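Local coordinates for putative uncharacterized protein (Ustilago maydis, PDB 4GNX), which probably serves as the small OB-fold subunit of replication protein A, the three-chain complex that binds single-stranded DNA, at residues Lys3-Ile8 with Thr20-Gly25; Leu7-Met12 with Asn98-Ser103; Val61-Lys66 with Asn77-Phe82. All coordinates share one frame; numbering follows the deposited sequence.

Contact 1: Lys3-Ile8 with Thr20-Gly25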
ATOM      1  N   LYS A   3      14.144 -13.613  25.170  1.00 60.96           N
ATOM      2  CA  LYS A   3      13.730 -12.245  25.387  1.00 56.25           C
ATOM      3  C   LYS A   3      13.696 -11.535  24.055  1.00 49.89           C
ATOM      4  O   LYS A   3      14.629 -11.659  23.262  1.00 49.11           O
ATOM      5  CB  LYS A   3      14.730 -11.520  26.288  1.00 56.81           C
ATOM      6  CG  LYS A   3      14.243 -11.256  27.699  1.00 60.55           C
ATOM      7  CD  LYS A   3      14.700  -9.891  28.197  1.00 60.03           C
ATOM      8  CE  LYS A   3      16.216  -9.776  28.228  1.00 60.68           C
ATOM      9  NZ  LYS A   3      16.681  -8.379  28.442  1.00 59.48           N
ATOM     10  N   PRO A   4      12.625 -10.782  23.804  1.00 46.52           N
ATOM     11  CA  PRO A   4      12.602  -9.922  22.641  1.00 42.36           C
ATOM     12  C   PRO A   4      13.851  -9.066  22.598  1.00 40.18           C
ATOM     13  O   PRO A   4      14.368  -8.688  23.643  1.00 40.28           O
ATOM     14  CB  PRO A   4      11.361  -9.064  22.880  1.00 41.78           C
ATOM     15  CG  PRO A   4      10.431  -9.999  23.584  1.00 45.31           C
ATOM     16  CD  PRO A   4      11.311 -10.843  24.472  1.00 48.35           C
ATOM     17  N   THR A   5      14.331  -8.797  21.385  1.00 38.23           N
ATOM     18  CA  THR A   5      15.452  -7.909  21.164  1.00 36.60           C
ATOM     19  C   THR A   5      15.007  -6.662  20.391  1.00 34.63           C
ATOM     20  O   THR A   5      15.015  -6.670  19.169  1.00 35.82           O
ATOM     21  CB  THR A   5      16.583  -8.663  20.444  1.00 37.69           C
ATOM     22  OG1 THR A   5      17.188  -9.556  21.375  1.00 40.34           O
ATOM     23  CG2 THR A   5      17.664  -7.719  19.959  1.00 37.23           C
ATOM     24  N   PRO A   6      14.618  -5.581  21.104  1.00 33.87           N
ATOM     25  CA  PRO A   6      14.172  -4.339  20.461  1.00 32.00           C
ATOM     26  C   PRO A   6      15.024  -3.883  19.273  1.00 30.98           C
ATOM     27  O   PRO A   6      16.262  -3.948  19.329  1.00 32.11           O
ATOM     28  CB  PRO A   6      14.258  -3.292  21.601  1.00 32.05           C
ATOM     29  CG  PRO A   6      14.965  -3.968  22.719  1.00 33.30           C
ATOM     30  CD  PRO A   6      14.661  -5.426  22.567  1.00 34.57           C
ATOM     31  N   LEU A   7      14.354  -3.410  18.221  1.00 30.38           N
ATOM     32  CA  LEU A   7      15.006  -2.730  17.092  1.00 29.93           C
ATOM     33  C   LEU A   7      15.080  -1.296  17.473  1.00 32.80           C
ATOM     34  O   LEU A   7      14.044  -0.647  17.618  1.00 36.05           O
ATOM     35  CB  LEU A   7      14.153  -2.834  15.831  1.00 27.88           C
ATOM     36  CG  LEU A   7      14.818  -2.555  14.495  1.00 26.88           C
ATOM     37  CD1 LEU A   7      15.947  -3.545  14.209  1.00 26.38           C
ATOM     38  CD2 LEU A   7      13.770  -2.582  13.397  1.00 25.87           C
ATOM     39  N   ILE A   8      16.282  -0.773  17.646  1.00 34.23           N
ATOM     40  CA  ILE A   8      16.380   0.573  18.180  1.00 36.10           C
ATOM     41  C   ILE A   8      17.253   1.494  17.327  1.00 38.30           C
ATOM     42  O   ILE A   8      17.961   1.039  16.427  1.00 40.60           O
ATOM     43  CB  ILE A   8      16.798   0.561  19.684  1.00 36.55           C
ATOM     44  CG1 ILE A   8      18.279   0.241  19.838  1.00 36.29           C
ATOM     45  CG2 ILE A   8      15.927  -0.406  20.486  1.00 34.68           C
ATOM     46  CD1 ILE A   8      18.916   0.975  20.985  1.00 39.82           C
ATOM     47  N   THR A  20      20.342  -6.529  25.570  1.00 36.44           N
ATOM     48  CA  THR A  20      20.719  -6.893  24.230  1.00 35.04           C
ATOM     49  C   THR A  20      19.781  -6.224  23.275  1.00 32.95           C
ATOM     50  O   THR A  20      18.577  -6.433  23.354  1.00 34.08           O
ATOM     51  CB  THR A  20      20.623  -8.400  24.045  1.00 35.97           C
ATOM     52  OG1 THR A  20      21.638  -9.012  24.844  1.00 38.62           O
ATOM     53  CG2 THR A  20      20.850  -8.757  22.604  1.00 34.53           C
ATOM     54  N   VAL A  21      20.321  -5.409  22.385  1.00 30.97           N
ATOM     55  CA  VAL A  21      19.482  -4.781  21.388  1.00 29.82           C
ATOM     56  C   VAL A  21      19.856  -5.187  19.962  1.00 29.97           C
ATOM     57  O   VAL A  21      20.798  -5.970  19.726  1.00 31.50           O
ATOM     58  CB  VAL A  21      19.532  -3.254  21.498  1.00 29.38           C
ATOM     59  CG1 VAL A  21      19.057  -2.792  22.871  1.00 30.31           C
ATOM     60  CG2 VAL A  21      20.928  -2.753  21.173  1.00 29.41           C
ATOM     61  N   ARG A  22      19.114  -4.636  19.012  1.00 28.51           N
ATOM     62  CA  ARG A  22      19.383  -4.851  17.610  1.00 27.81           C
ATOM     63  C   ARG A  22      19.367  -3.492  16.957  1.00 26.75           C
ATOM     64  O   ARG A  22      18.472  -2.700  17.217  1.00 27.17           O
ATOM     65  CB  ARG A  22      18.298  -5.730  17.036  1.00 27.90           C
ATOM     66  CG  ARG A  22      18.555  -6.179  15.618  1.00 29.90           C
ATOM     67  CD  ARG A  22      17.802  -7.481  15.336  1.00 31.46           C
ATOM     68  NE  ARG A  22      18.496  -8.625  15.927  1.00 32.42           N
ATOM     69  CZ  ARG A  22      17.973  -9.836  16.043  1.00 34.02           C
ATOM     70  NH1 ARG A  22      16.751 -10.062  15.604  1.00 34.27           N
ATOM     71  NH2 ARG A  22      18.669 -10.821  16.604  1.00 36.60           N
ATOM     72  N   ILE A  23      20.361  -3.199  16.128  1.00 26.82           N
ATOM     73  CA  ILE A  23      20.470  -1.862  15.521  1.00 26.70           C
ATOM     74  C   ILE A  23      21.060  -1.925  14.107  1.00 27.04           C
ATOM     75  O   ILE A  23      21.984  -2.718  13.846  1.00 28.77           O
ATOM     76  CB  ILE A  23      21.223  -0.864  16.440  1.00 27.57           C
ATOM     77  CG1 ILE A  23      21.442   0.461  15.740  1.00 29.87           C
ATOM     78  CG2 ILE A  23      22.593  -1.373  16.811  1.00 28.92           C
ATOM     79  CD1 ILE A  23      21.481   1.651  16.677  1.00 31.78           C
ATOM     80  N   VAL A  24      20.511  -1.099  13.211  1.00 26.03           N
ATOM     81  CA  VAL A  24      20.923  -1.060  11.810  1.00 27.24           C
ATOM     82  C   VAL A  24      21.560   0.273  11.463  1.00 28.51           C
ATOM     83  O   VAL A  24      21.082   1.328  11.862  1.00 29.15           O
ATOM     84  CB  VAL A  24      19.731  -1.260  10.846  1.00 27.53           C
ATOM     85  CG1 VAL A  24      20.218  -1.315   9.403  1.00 29.60           C
ATOM     86  CG2 VAL A  24      18.973  -2.542  11.160  1.00 26.87           C
ATOM     87  N   GLY A  25      22.625   0.240  10.689  1.00 30.15           N
ATOM     88  CA  GLY A  25      23.251   1.481  10.299  1.00 33.00           C
ATOM     89  C   GLY A  25      24.206   1.342   9.155  1.00 35.55           C
ATOM     90  O   GLY A  25      24.598   0.230   8.800  1.00 35.58           O
TER
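In this OB-fold subunit the N-terminal segment Lys3-Ile8 is laid against the first part of strand 20-31 (Thr20-Gly25), and its last residues pair with it in parallel, weakly, as a short strand about 7-8. Leu7 and Arg22 form the bridge. Arg22 N donates to Pro6 O at 3.0 Å, and Ile8 N returns a straighter bond to Arg22 O at 2.9 Å (165° at the hydrogen), so Arg22 is gripped through its own N and O by the residues on either side of Leu7. Both bonds run nearly along the C=O axis of the acceptor.

The Arg22 side chain leaves the strand on the same sheet face as Leu7. Its CB sits 3.6 Å from Thr5 CG2 and also rests against Pro6 O. CG stands anti to the backbone N (chi1 -173°) and meets Leu7 CD1 at 4.0 Å, the two side chains crossing obliquely. The chain then bends at chi3 (-78°), and Thr5 CG2 lies 4.1 Å above one face of the guanidinium plane, near its rim. NE is hydrogen-bonded to Thr64 OG1 on the next strand, and NH1 makes a salt bridge with Glu60 of a neighbouring subunit, which probably offsets the like charge of that subunit's Arg46 close to NH2. One arginine therefore touches the N-terminal segment, strand 60-68 and a neighbouring subunit.

On the face of Ile8 and Ile23, Ile8 CG1 reaches across to Val21 CB at 4.1 Å, the two side chains at about a right angle, while Ile23 CD1 approaches Ile8 O at 3.6 Å.

Contact 2: Leu7-Met12 with Asn98-Ser103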
ATOM      1  N   LEU A   7      14.354  -3.410  18.221  1.00 30.38           N
ATOM      2  CA  LEU A   7      15.006  -2.730  17.092  1.00 29.93           C
ATOM      3  C   LEU A   7      15.080  -1.296  17.473  1.00 32.80           C
ATOM      4  O   LEU A   7      14.044  -0.647  17.618  1.00 36.05           O
ATOM      5  CB  LEU A   7      14.153  -2.834  15.831  1.00 27.88           C
ATOM      6  CG  LEU A   7      14.818  -2.555  14.495  1.00 26.88           C
ATOM      7  CD1 LEU A   7      15.947  -3.545  14.209  1.00 26.38           C
ATOM      8  CD2 LEU A   7      13.770  -2.582  13.397  1.00 25.87           C
ATOM      9  N   ILE A   8      16.282  -0.773  17.646  1.00 34.23           N
ATOM     10  CA  ILE A   8      16.380   0.573  18.180  1.00 36.10           C
ATOM     11  C   ILE A   8      17.253   1.494  17.327  1.00 38.30           C
ATOM     12  O   ILE A   8      17.961   1.039  16.427  1.00 40.60           O
ATOM     13  CB  ILE A   8      16.798   0.561  19.684  1.00 36.55           C
ATOM     14  CG1 ILE A   8      18.279   0.241  19.838  1.00 36.29           C
ATOM     15  CG2 ILE A   8      15.927  -0.406  20.486  1.00 34.68           C
ATOM     16  CD1 ILE A   8      18.916   0.975  20.985  1.00 39.82           C
ATOM     17  N   ASN A   9      17.140   2.792  17.583  1.00 39.62           N
ATOM     18  CA  ASN A   9      18.046   3.757  17.028  1.00 40.25           C
ATOM     19  C   ASN A   9      18.934   4.280  18.158  1.00 42.07           C
ATOM     20  O   ASN A   9      18.834   3.799  19.293  1.00 41.92           O
ATOM     21  CB  ASN A   9      17.281   4.862  16.283  1.00 42.88           C
ATOM     22  CG  ASN A   9      16.247   5.591  17.150  1.00 45.71           C
ATOM     23  OD1 ASN A   9      15.183   5.953  16.654  1.00 45.55           O
ATOM     24  ND2 ASN A   9      16.573   5.858  18.418  1.00 46.90           N
ATOM     25  N   SER A  10      19.804   5.243  17.860  1.00 43.31           N
ATOM     26  CA  SER A  10      20.819   5.660  18.816  1.00 45.00           C
ATOM     27  C   SER A  10      20.224   6.362  20.055  1.00 47.44           C
ATOM     28  O   SER A  10      20.810   6.341  21.147  1.00 49.15           O
ATOM     29  CB  SER A  10      21.861   6.546  18.131  1.00 47.95           C
ATOM     30  OG  SER A  10      21.279   7.677  17.496  1.00 50.95           O
ATOM     31  N   SER A  11      19.048   6.958  19.894  1.00 46.51           N
ATOM     32  CA  SER A  11      18.477   7.744  20.959  1.00 47.87           C
ATOM     33  C   SER A  11      17.815   6.856  21.997  1.00 45.49           C
ATOM     34  O   SER A  11      17.548   7.289  23.101  1.00 50.05           O
ATOM     35  CB  SER A  11      17.486   8.751  20.406  1.00 50.13           C
ATOM     36  OG  SER A  11      16.188   8.230  20.533  1.00 51.26           O
ATOM     37  N   MET A  12      17.566   5.611  21.648  1.00 41.10           N
ATOM     38  CA  MET A  12      16.956   4.675  22.572  1.00 40.65           C
ATOM     39  C   MET A  12      17.975   3.921  23.420  1.00 40.69           C
ATOM     40  O   MET A  12      17.610   3.180  24.322  1.00 40.65           O
ATOM     41  CB  MET A  12      16.063   3.701  21.820  1.00 38.88           C
ATOM     42  CG  MET A  12      14.868   4.394  21.189  1.00 41.92           C
ATOM     43  SD  MET A  12      13.926   3.427  19.988  1.00 43.28           S
ATOM     44  CE  MET A  12      13.241   2.113  21.003  1.00 40.25           C
ATOM     45  N   ASN A  98      11.042   4.590  10.551  1.00 36.89           N
ATOM     46  CA  ASN A  98       9.628   4.440  10.728  1.00 34.76           C
ATOM     47  C   ASN A  98       9.240   3.112  11.330  1.00 32.54           C
ATOM     48  O   ASN A  98       8.322   3.021  12.158  1.00 32.26           O
ATOM     49  CB  ASN A  98       8.956   4.642   9.398  1.00 36.05           C
ATOM     50  CG  ASN A  98       8.768   6.105   9.080  1.00 39.58           C
ATOM     51  OD1 ASN A  98       7.958   6.783   9.711  1.00 41.15           O
ATOM     52  ND2 ASN A  98       9.519   6.608   8.107  1.00 41.27           N
ATOM     53  N   VAL A  99       9.942   2.073  10.918  1.00 30.77           N
ATOM     54  CA  VAL A  99       9.695   0.769  11.454  1.00 29.00           C
ATOM     55  C   VAL A  99      10.102   0.750  12.917  1.00 28.69           C
ATOM     56  O   VAL A  99       9.413   0.161  13.744  1.00 28.15           O
ATOM     57  CB  VAL A  99      10.453  -0.258  10.637  1.00 29.13           C
ATOM     58  CG1 VAL A  99      10.387  -1.645  11.283  1.00 27.83           C
ATOM     59  CG2 VAL A  99       9.865  -0.257   9.240  1.00 30.66           C
ATOM     60  N   VAL A 100      11.195   1.435  13.253  1.00 30.13           N
ATOM     61  CA  VAL A 100      11.599   1.510  14.657  1.00 30.59           C
ATOM     62  C   VAL A 100      10.478   2.124  15.485  1.00 33.25           C
ATOM     63  O   VAL A 100       9.980   1.496  16.426  1.00 35.23           O
ATOM     64  CB  VAL A 100      12.883   2.305  14.867  1.00 30.15           C
ATOM     65  CG1 VAL A 100      13.014   2.711  16.339  1.00 30.65           C
ATOM     66  CG2 VAL A 100      14.057   1.465  14.426  1.00 28.29           C
ATOM     67  N   GLN A 101      10.069   3.327  15.102  1.00 34.26           N
ATOM     68  CA  GLN A 101       9.037   4.023  15.799  1.00 36.88           C
ATOM     69  C   GLN A 101       7.762   3.192  15.911  1.00 35.97           C
ATOM     70  O   GLN A 101       7.170   3.107  16.999  1.00 36.72           O
ATOM     71  CB  GLN A 101       8.754   5.321  15.079  1.00 43.06           C
ATOM     72  CG  GLN A 101       9.708   6.454  15.380  1.00 49.22           C
ATOM     73  CD  GLN A 101       9.099   7.780  14.933  1.00 61.42           C
ATOM     74  OE1 GLN A 101       9.297   8.210  13.783  1.00 68.92           O
ATOM     75  NE2 GLN A 101       8.310   8.420  15.822  1.00 64.88           N
ATOM     76  N   ILE A 102       7.340   2.577  14.799  1.00 34.47           N
ATOM     77  CA  ILE A 102       6.067   1.831  14.750  1.00 33.15           C
ATOM     78  C   ILE A 102       6.145   0.580  15.611  1.00 31.60           C
ATOM     79  O   ILE A 102       5.191   0.244  16.326  1.00 30.98           O
ATOM     80  CB  ILE A 102       5.672   1.440  13.314  1.00 32.63           C
ATOM     81  CG1 ILE A 102       5.212   2.665  12.537  1.00 35.42           C
ATOM     82  CG2 ILE A 102       4.499   0.494  13.323  1.00 31.97           C
ATOM     83  CD1 ILE A 102       5.178   2.498  11.028  1.00 36.05           C
ATOM     84  N   SER A 103       7.286  -0.104  15.536  1.00 30.39           N
ATOM     85  CA  SER A 103       7.515  -1.289  16.360  1.00 30.65           C
ATOM     86  C   SER A 103       7.466  -0.948  17.844  1.00 31.44           C
ATOM     87  O   SER A 103       6.938  -1.733  18.633  1.00 35.61           O
ATOM     88  CB  SER A 103       8.838  -1.980  16.025  1.00 31.09           C
ATOM     89  OG  SER A 103       8.958  -2.282  14.634  1.00 31.98           O
TER
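Val100 holds CG1 anti to its backbone N (chi1 163°) and CG2 beside it, so the two methyls fork over the chain at Leu7, while Leu7 turns its CG anti to the backbone N (chi1 -163°) and extends both CG and CD2 toward the helix. Met12 has CG anti to the carbonyl carbon (chi1 -66°) and an extended chi2, which put its sulfur at the tip of the same valine; the bend at chi3 turns only CE.

No hydrogen bond crosses between the segments; the contact is van der Waals packing, mostly of apolar side chains. Val100 CG1 and CG2 lie 3.7 and 3.8 Å from Leu7 O, so the fork straddles the carbonyl, and CG2 is 4.1 Å from Leu7 CG. Met12 SD meets Val100 CG1 tip to tip at 3.8 Å. One residue back on the helix, Val99 CG1 takes Leu7 CD2 at 4.1 Å.

Within the helix Val99 O accepts twice, from Ser103 N at 2.8 Å and from Ser103 OG at 2.6 Å, the hydroxyl lying above the carbonyl plane. Ser103 OG is also bonded to Arg124 of a neighbouring subunit.

Ile102 packs on Leu125 of that subunit and on Ile440 of the third chain. A C-terminal helix seated against the OB-fold domain while it meets both partner chains is consistent with the three-helix bundle known to hold the replication protein A trimer core together.

Contact 3: Val61-Lys66 with Asn77-Phe82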
ATOM      1  N   VAL A  61      24.780  -2.565   7.959  1.00 35.97           N
ATOM      2  CA  VAL A  61      24.985  -3.708   8.810  1.00 35.18           C
ATOM      3  C   VAL A  61      23.901  -3.793   9.888  1.00 32.14           C
ATOM      4  O   VAL A  61      23.346  -2.763  10.285  1.00 31.22           O
ATOM      5  CB  VAL A  61      26.385  -3.601   9.415  1.00 36.41           C
ATOM      6  CG1 VAL A  61      26.427  -2.485  10.448  1.00 35.16           C
ATOM      7  CG2 VAL A  61      26.806  -4.924  10.004  1.00 37.48           C
ATOM      8  N   GLU A  62      23.559  -5.007  10.325  1.00 31.73           N
ATOM      9  CA  GLU A  62      22.642  -5.171  11.476  1.00 30.14           C
ATOM     10  C   GLU A  62      23.368  -5.837  12.618  1.00 29.22           C
ATOM     11  O   GLU A  62      23.812  -6.979  12.495  1.00 30.11           O
ATOM     12  CB  GLU A  62      21.370  -5.973  11.138  1.00 30.64           C
ATOM     13  CG  GLU A  62      20.359  -6.005  12.283  1.00 30.27           C
ATOM     14  CD  GLU A  62      19.237  -7.027  12.088  1.00 33.09           C
ATOM     15  OE1 GLU A  62      19.409  -8.210  12.485  1.00 34.86           O
ATOM     16  OE2 GLU A  62      18.154  -6.664  11.555  1.00 33.74           O
ATOM     17  N   VAL A  63      23.481  -5.125  13.734  1.00 28.03           N
ATOM     18  CA  VAL A  63      24.210  -5.673  14.888  1.00 28.80           C
ATOM     19  C   VAL A  63      23.268  -6.108  15.973  1.00 27.71           C
ATOM     20  O   VAL A  63      22.371  -5.345  16.342  1.00 26.88           O
ATOM     21  CB  VAL A  63      25.141  -4.643  15.530  1.00 28.46           C
ATOM     22  CG1 VAL A  63      25.767  -5.240  16.778  1.00 28.85           C
ATOM     23  CG2 VAL A  63      26.174  -4.179  14.522  1.00 29.60           C
ATOM     24  N   THR A  64      23.460  -7.319  16.473  1.00 28.32           N
ATOM     25  CA  THR A  64      22.837  -7.687  17.725  1.00 29.30           C
ATOM     26  C   THR A  64      23.923  -7.507  18.763  1.00 31.13           C
ATOM     27  O   THR A  64      25.006  -8.097  18.659  1.00 33.48           O
ATOM     28  CB  THR A  64      22.255  -9.122  17.738  1.00 30.57           C
ATOM     29  OG1 THR A  64      21.276  -9.270  16.702  1.00 30.17           O
ATOM     30  CG2 THR A  64      21.558  -9.394  19.033  1.00 30.73           C
ATOM     31  N   GLY A  65      23.651  -6.664  19.749  1.00 30.77           N
ATOM     32  CA  GLY A  65      24.668  -6.366  20.741  1.00 33.34           C
ATOM     33  C   GLY A  65      24.108  -5.935  22.063  1.00 34.68           C
ATOM     34  O   GLY A  65      22.912  -5.678  22.191  1.00 34.99           O
ATOM     35  N   LYS A  66      24.983  -5.849  23.045  1.00 36.53           N
ATOM     36  CA  LYS A  66      24.593  -5.494  24.388  1.00 38.75           C
ATOM     37  C   LYS A  66      25.059  -4.069  24.653  1.00 40.81           C
ATOM     38  O   LYS A  66      26.235  -3.742  24.425  1.00 41.76           O
ATOM     39  CB  LYS A  66      25.203  -6.504  25.349  1.00 41.36           C
ATOM     40  CG  LYS A  66      25.649  -5.998  26.704  1.00 44.25           C
ATOM     41  CD  LYS A  66      24.863  -6.649  27.821  1.00 46.61           C
ATOM     42  CE  LYS A  66      25.659  -6.609  29.112  1.00 50.98           C
ATOM     43  NZ  LYS A  66      26.403  -7.877  29.302  1.00 54.22           N
ATOM     44  N   ASN A  77      27.465  -9.009  19.694  1.00 39.54           N
ATOM     45  CA  ASN A  77      27.323 -10.454  19.820  1.00 41.57           C
ATOM     46  C   ASN A  77      27.377 -11.045  18.407  1.00 43.38           C
ATOM     47  O   ASN A  77      28.274 -11.826  18.086  1.00 44.69           O
ATOM     48  CB  ASN A  77      26.030 -10.835  20.579  1.00 40.31           C
ATOM     49  CG  ASN A  77      26.084 -10.509  22.100  1.00 41.66           C
ATOM     50  OD1 ASN A  77      27.151 -10.535  22.738  1.00 43.56           O
ATOM     51  ND2 ASN A  77      24.917 -10.233  22.689  1.00 39.96           N
ATOM     52  N   GLN A  78      26.441 -10.627  17.551  1.00 44.84           N
ATOM     53  CA  GLN A  78      26.364 -11.100  16.163  1.00 48.51           C
ATOM     54  C   GLN A  78      26.230  -9.962  15.187  1.00 45.23           C
ATOM     55  O   GLN A  78      25.921  -8.849  15.562  1.00 44.01           O
ATOM     56  CB  GLN A  78      25.216 -12.090  15.951  1.00 54.32           C
ATOM     57  CG  GLN A  78      25.599 -13.543  16.208  1.00 66.36           C
ATOM     58  CD  GLN A  78      26.578 -14.153  15.179  1.00 80.36           C
ATOM     59  OE1 GLN A  78      26.486 -15.353  14.849  1.00 89.38           O
ATOM     60  NE2 GLN A  78      27.535 -13.343  14.686  1.00 82.54           N
ATOM     61  N   ILE A  79      26.481 -10.233  13.920  1.00 46.20           N
ATOM     62  CA  ILE A  79      26.436  -9.172  12.922  1.00 44.20           C
ATOM     63  C   ILE A  79      25.937  -9.696  11.553  1.00 44.45           C
ATOM     64  O   ILE A  79      26.377 -10.753  11.084  1.00 46.41           O
ATOM     65  CB  ILE A  79      27.812  -8.447  12.785  1.00 45.27           C
ATOM     66  CG1 ILE A  79      28.328  -7.862  14.129  1.00 45.18           C
ATOM     67  CG2 ILE A  79      27.717  -7.348  11.746  1.00 43.41           C
ATOM     68  CD1 ILE A  79      29.360  -8.702  14.892  1.00 47.54           C
ATOM     69  N   ARG A  80      25.034  -8.927  10.935  1.00 42.22           N
ATOM     70  CA  ARG A  80      24.397  -9.238   9.652  1.00 43.40           C
ATOM     71  C   ARG A  80      24.714  -8.227   8.518  1.00 43.81           C
ATOM     72  O   ARG A  80      24.545  -7.032   8.696  1.00 42.77           O
ATOM     73  CB  ARG A  80      22.887  -9.263   9.874  1.00 42.53           C
ATOM     74  CG  ARG A  80      22.181 -10.508   9.376  1.00 46.55           C
ATOM     75  CD  ARG A  80      22.595 -10.925   7.956  1.00 52.45           C
ATOM     76  NE  ARG A  80      24.003 -11.374   7.860  1.00 56.40           N
ATOM     77  CZ  ARG A  80      24.504 -12.225   6.957  1.00 60.24           C
ATOM     78  NH1 ARG A  80      23.740 -12.795   6.023  1.00 61.99           N
ATOM     79  NH2 ARG A  80      25.797 -12.521   7.010  1.00 63.34           N
ATOM     80  N   GLU A  81      25.131  -8.696   7.347  1.00 47.06           N
ATOM     81  CA  GLU A  81      25.400  -7.816   6.199  1.00 50.33           C
ATOM     82  C   GLU A  81      24.126  -7.410   5.422  1.00 50.21           C
ATOM     83  O   GLU A  81      23.088  -8.034   5.609  1.00 48.16           O
ATOM     84  CB  GLU A  81      26.365  -8.532   5.258  1.00 56.75           C
ATOM     85  CG  GLU A  81      27.378  -7.627   4.580  1.00 60.42           C
ATOM     86  CD  GLU A  81      26.715  -6.701   3.590  1.00 63.23           C
ATOM     87  OE1 GLU A  81      26.226  -7.199   2.548  1.00 67.90           O
ATOM     88  OE2 GLU A  81      26.656  -5.482   3.871  1.00 61.73           O
ATOM     89  N   PHE A  82      24.200  -6.371   4.570  1.00 52.55           N
ATOM     90  CA  PHE A  82      23.136  -6.055   3.556  1.00 54.75           C
ATOM     91  C   PHE A  82      23.590  -5.544   2.184  1.00 62.09           C
ATOM     92  O   PHE A  82      24.005  -6.322   1.340  1.00 68.78           O
ATOM     93  CB  PHE A  82      22.156  -5.033   4.068  1.00 48.63           C
ATOM     94  CG  PHE A  82      21.844  -5.178   5.495  1.00 44.60           C
ATOM     95  CD1 PHE A  82      21.910  -4.105   6.323  1.00 41.97           C
ATOM     96  CD2 PHE A  82      21.452  -6.388   6.003  1.00 45.42           C
ATOM     97  CE1 PHE A  82      21.591  -4.218   7.649  1.00 39.39           C
ATOM     98  CE2 PHE A  82      21.138  -6.527   7.334  1.00 43.34           C
ATOM     99  CZ  PHE A  82      21.213  -5.432   8.159  1.00 40.09           C
TER
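Strands 61-66 and 78-81 run antiparallel at 166°, their axes approaching to 4.6 Å, with Glu62-Arg80 and Thr64-Gln78 as hydrogen-bonded pairs and Val63-Ile79 as the non-hydrogen-bonded pair between them. Glu62 N to Arg80 O and Arg80 N to Glu62 O both measure 2.8 Å. Thr64 N reaches Gln78 O at 3.0 Å. At the end of the pairing Asn77 and Gln78 both face Thr64 in a classic beta bulge: Thr64 O accepts from Gln78 N at 3.1 Å and from Asn77 N at 2.8 Å, both in the carbonyl plane.

Val63 CG2 lies 4.3 Å from Ile79 CG1 on one face of the hairpin. On the other, the CB atoms of Glu62 and Arg80 stand side by side. Arg80 O lies over the rim of one face of the Phe82 ring, which also meets Tyr117 of a neighbouring subunit.

Glu62 CG is anti to the backbone N (chi1 -174°) and the chain runs on extended, on the sheet face it shares with Thr64 and Arg80. Its two carboxylate oxygens are hydrogen-bonded to the hydroxyls of Tyr117 and Tyr90 of that subunit, with Arg22 a long, weak ion pair; this surrounding would probably favour the ionised acid at the interface.

In the fold
From the N terminus, contact 1 comes first, closing the short loop between residues 8 and 20 and setting strand 7-8 on one flank of strand 20-31. Strand 60-68 flanks the same strand on its other side, and contact 3 then closes the hairpin of 60-68 with 73-81, so contacts 1 and 3 follow in series and are joined by backbone bonds such as Ile23 O to Val63 N. Contact 2 opens from the stretch that contact 1 uses, sharing Leu7 and Ile8, but closes only at helix 93-104; contact 3 is nested inside its span. Together they bind N-terminal segment, sheet and C-terminal helix into one domain.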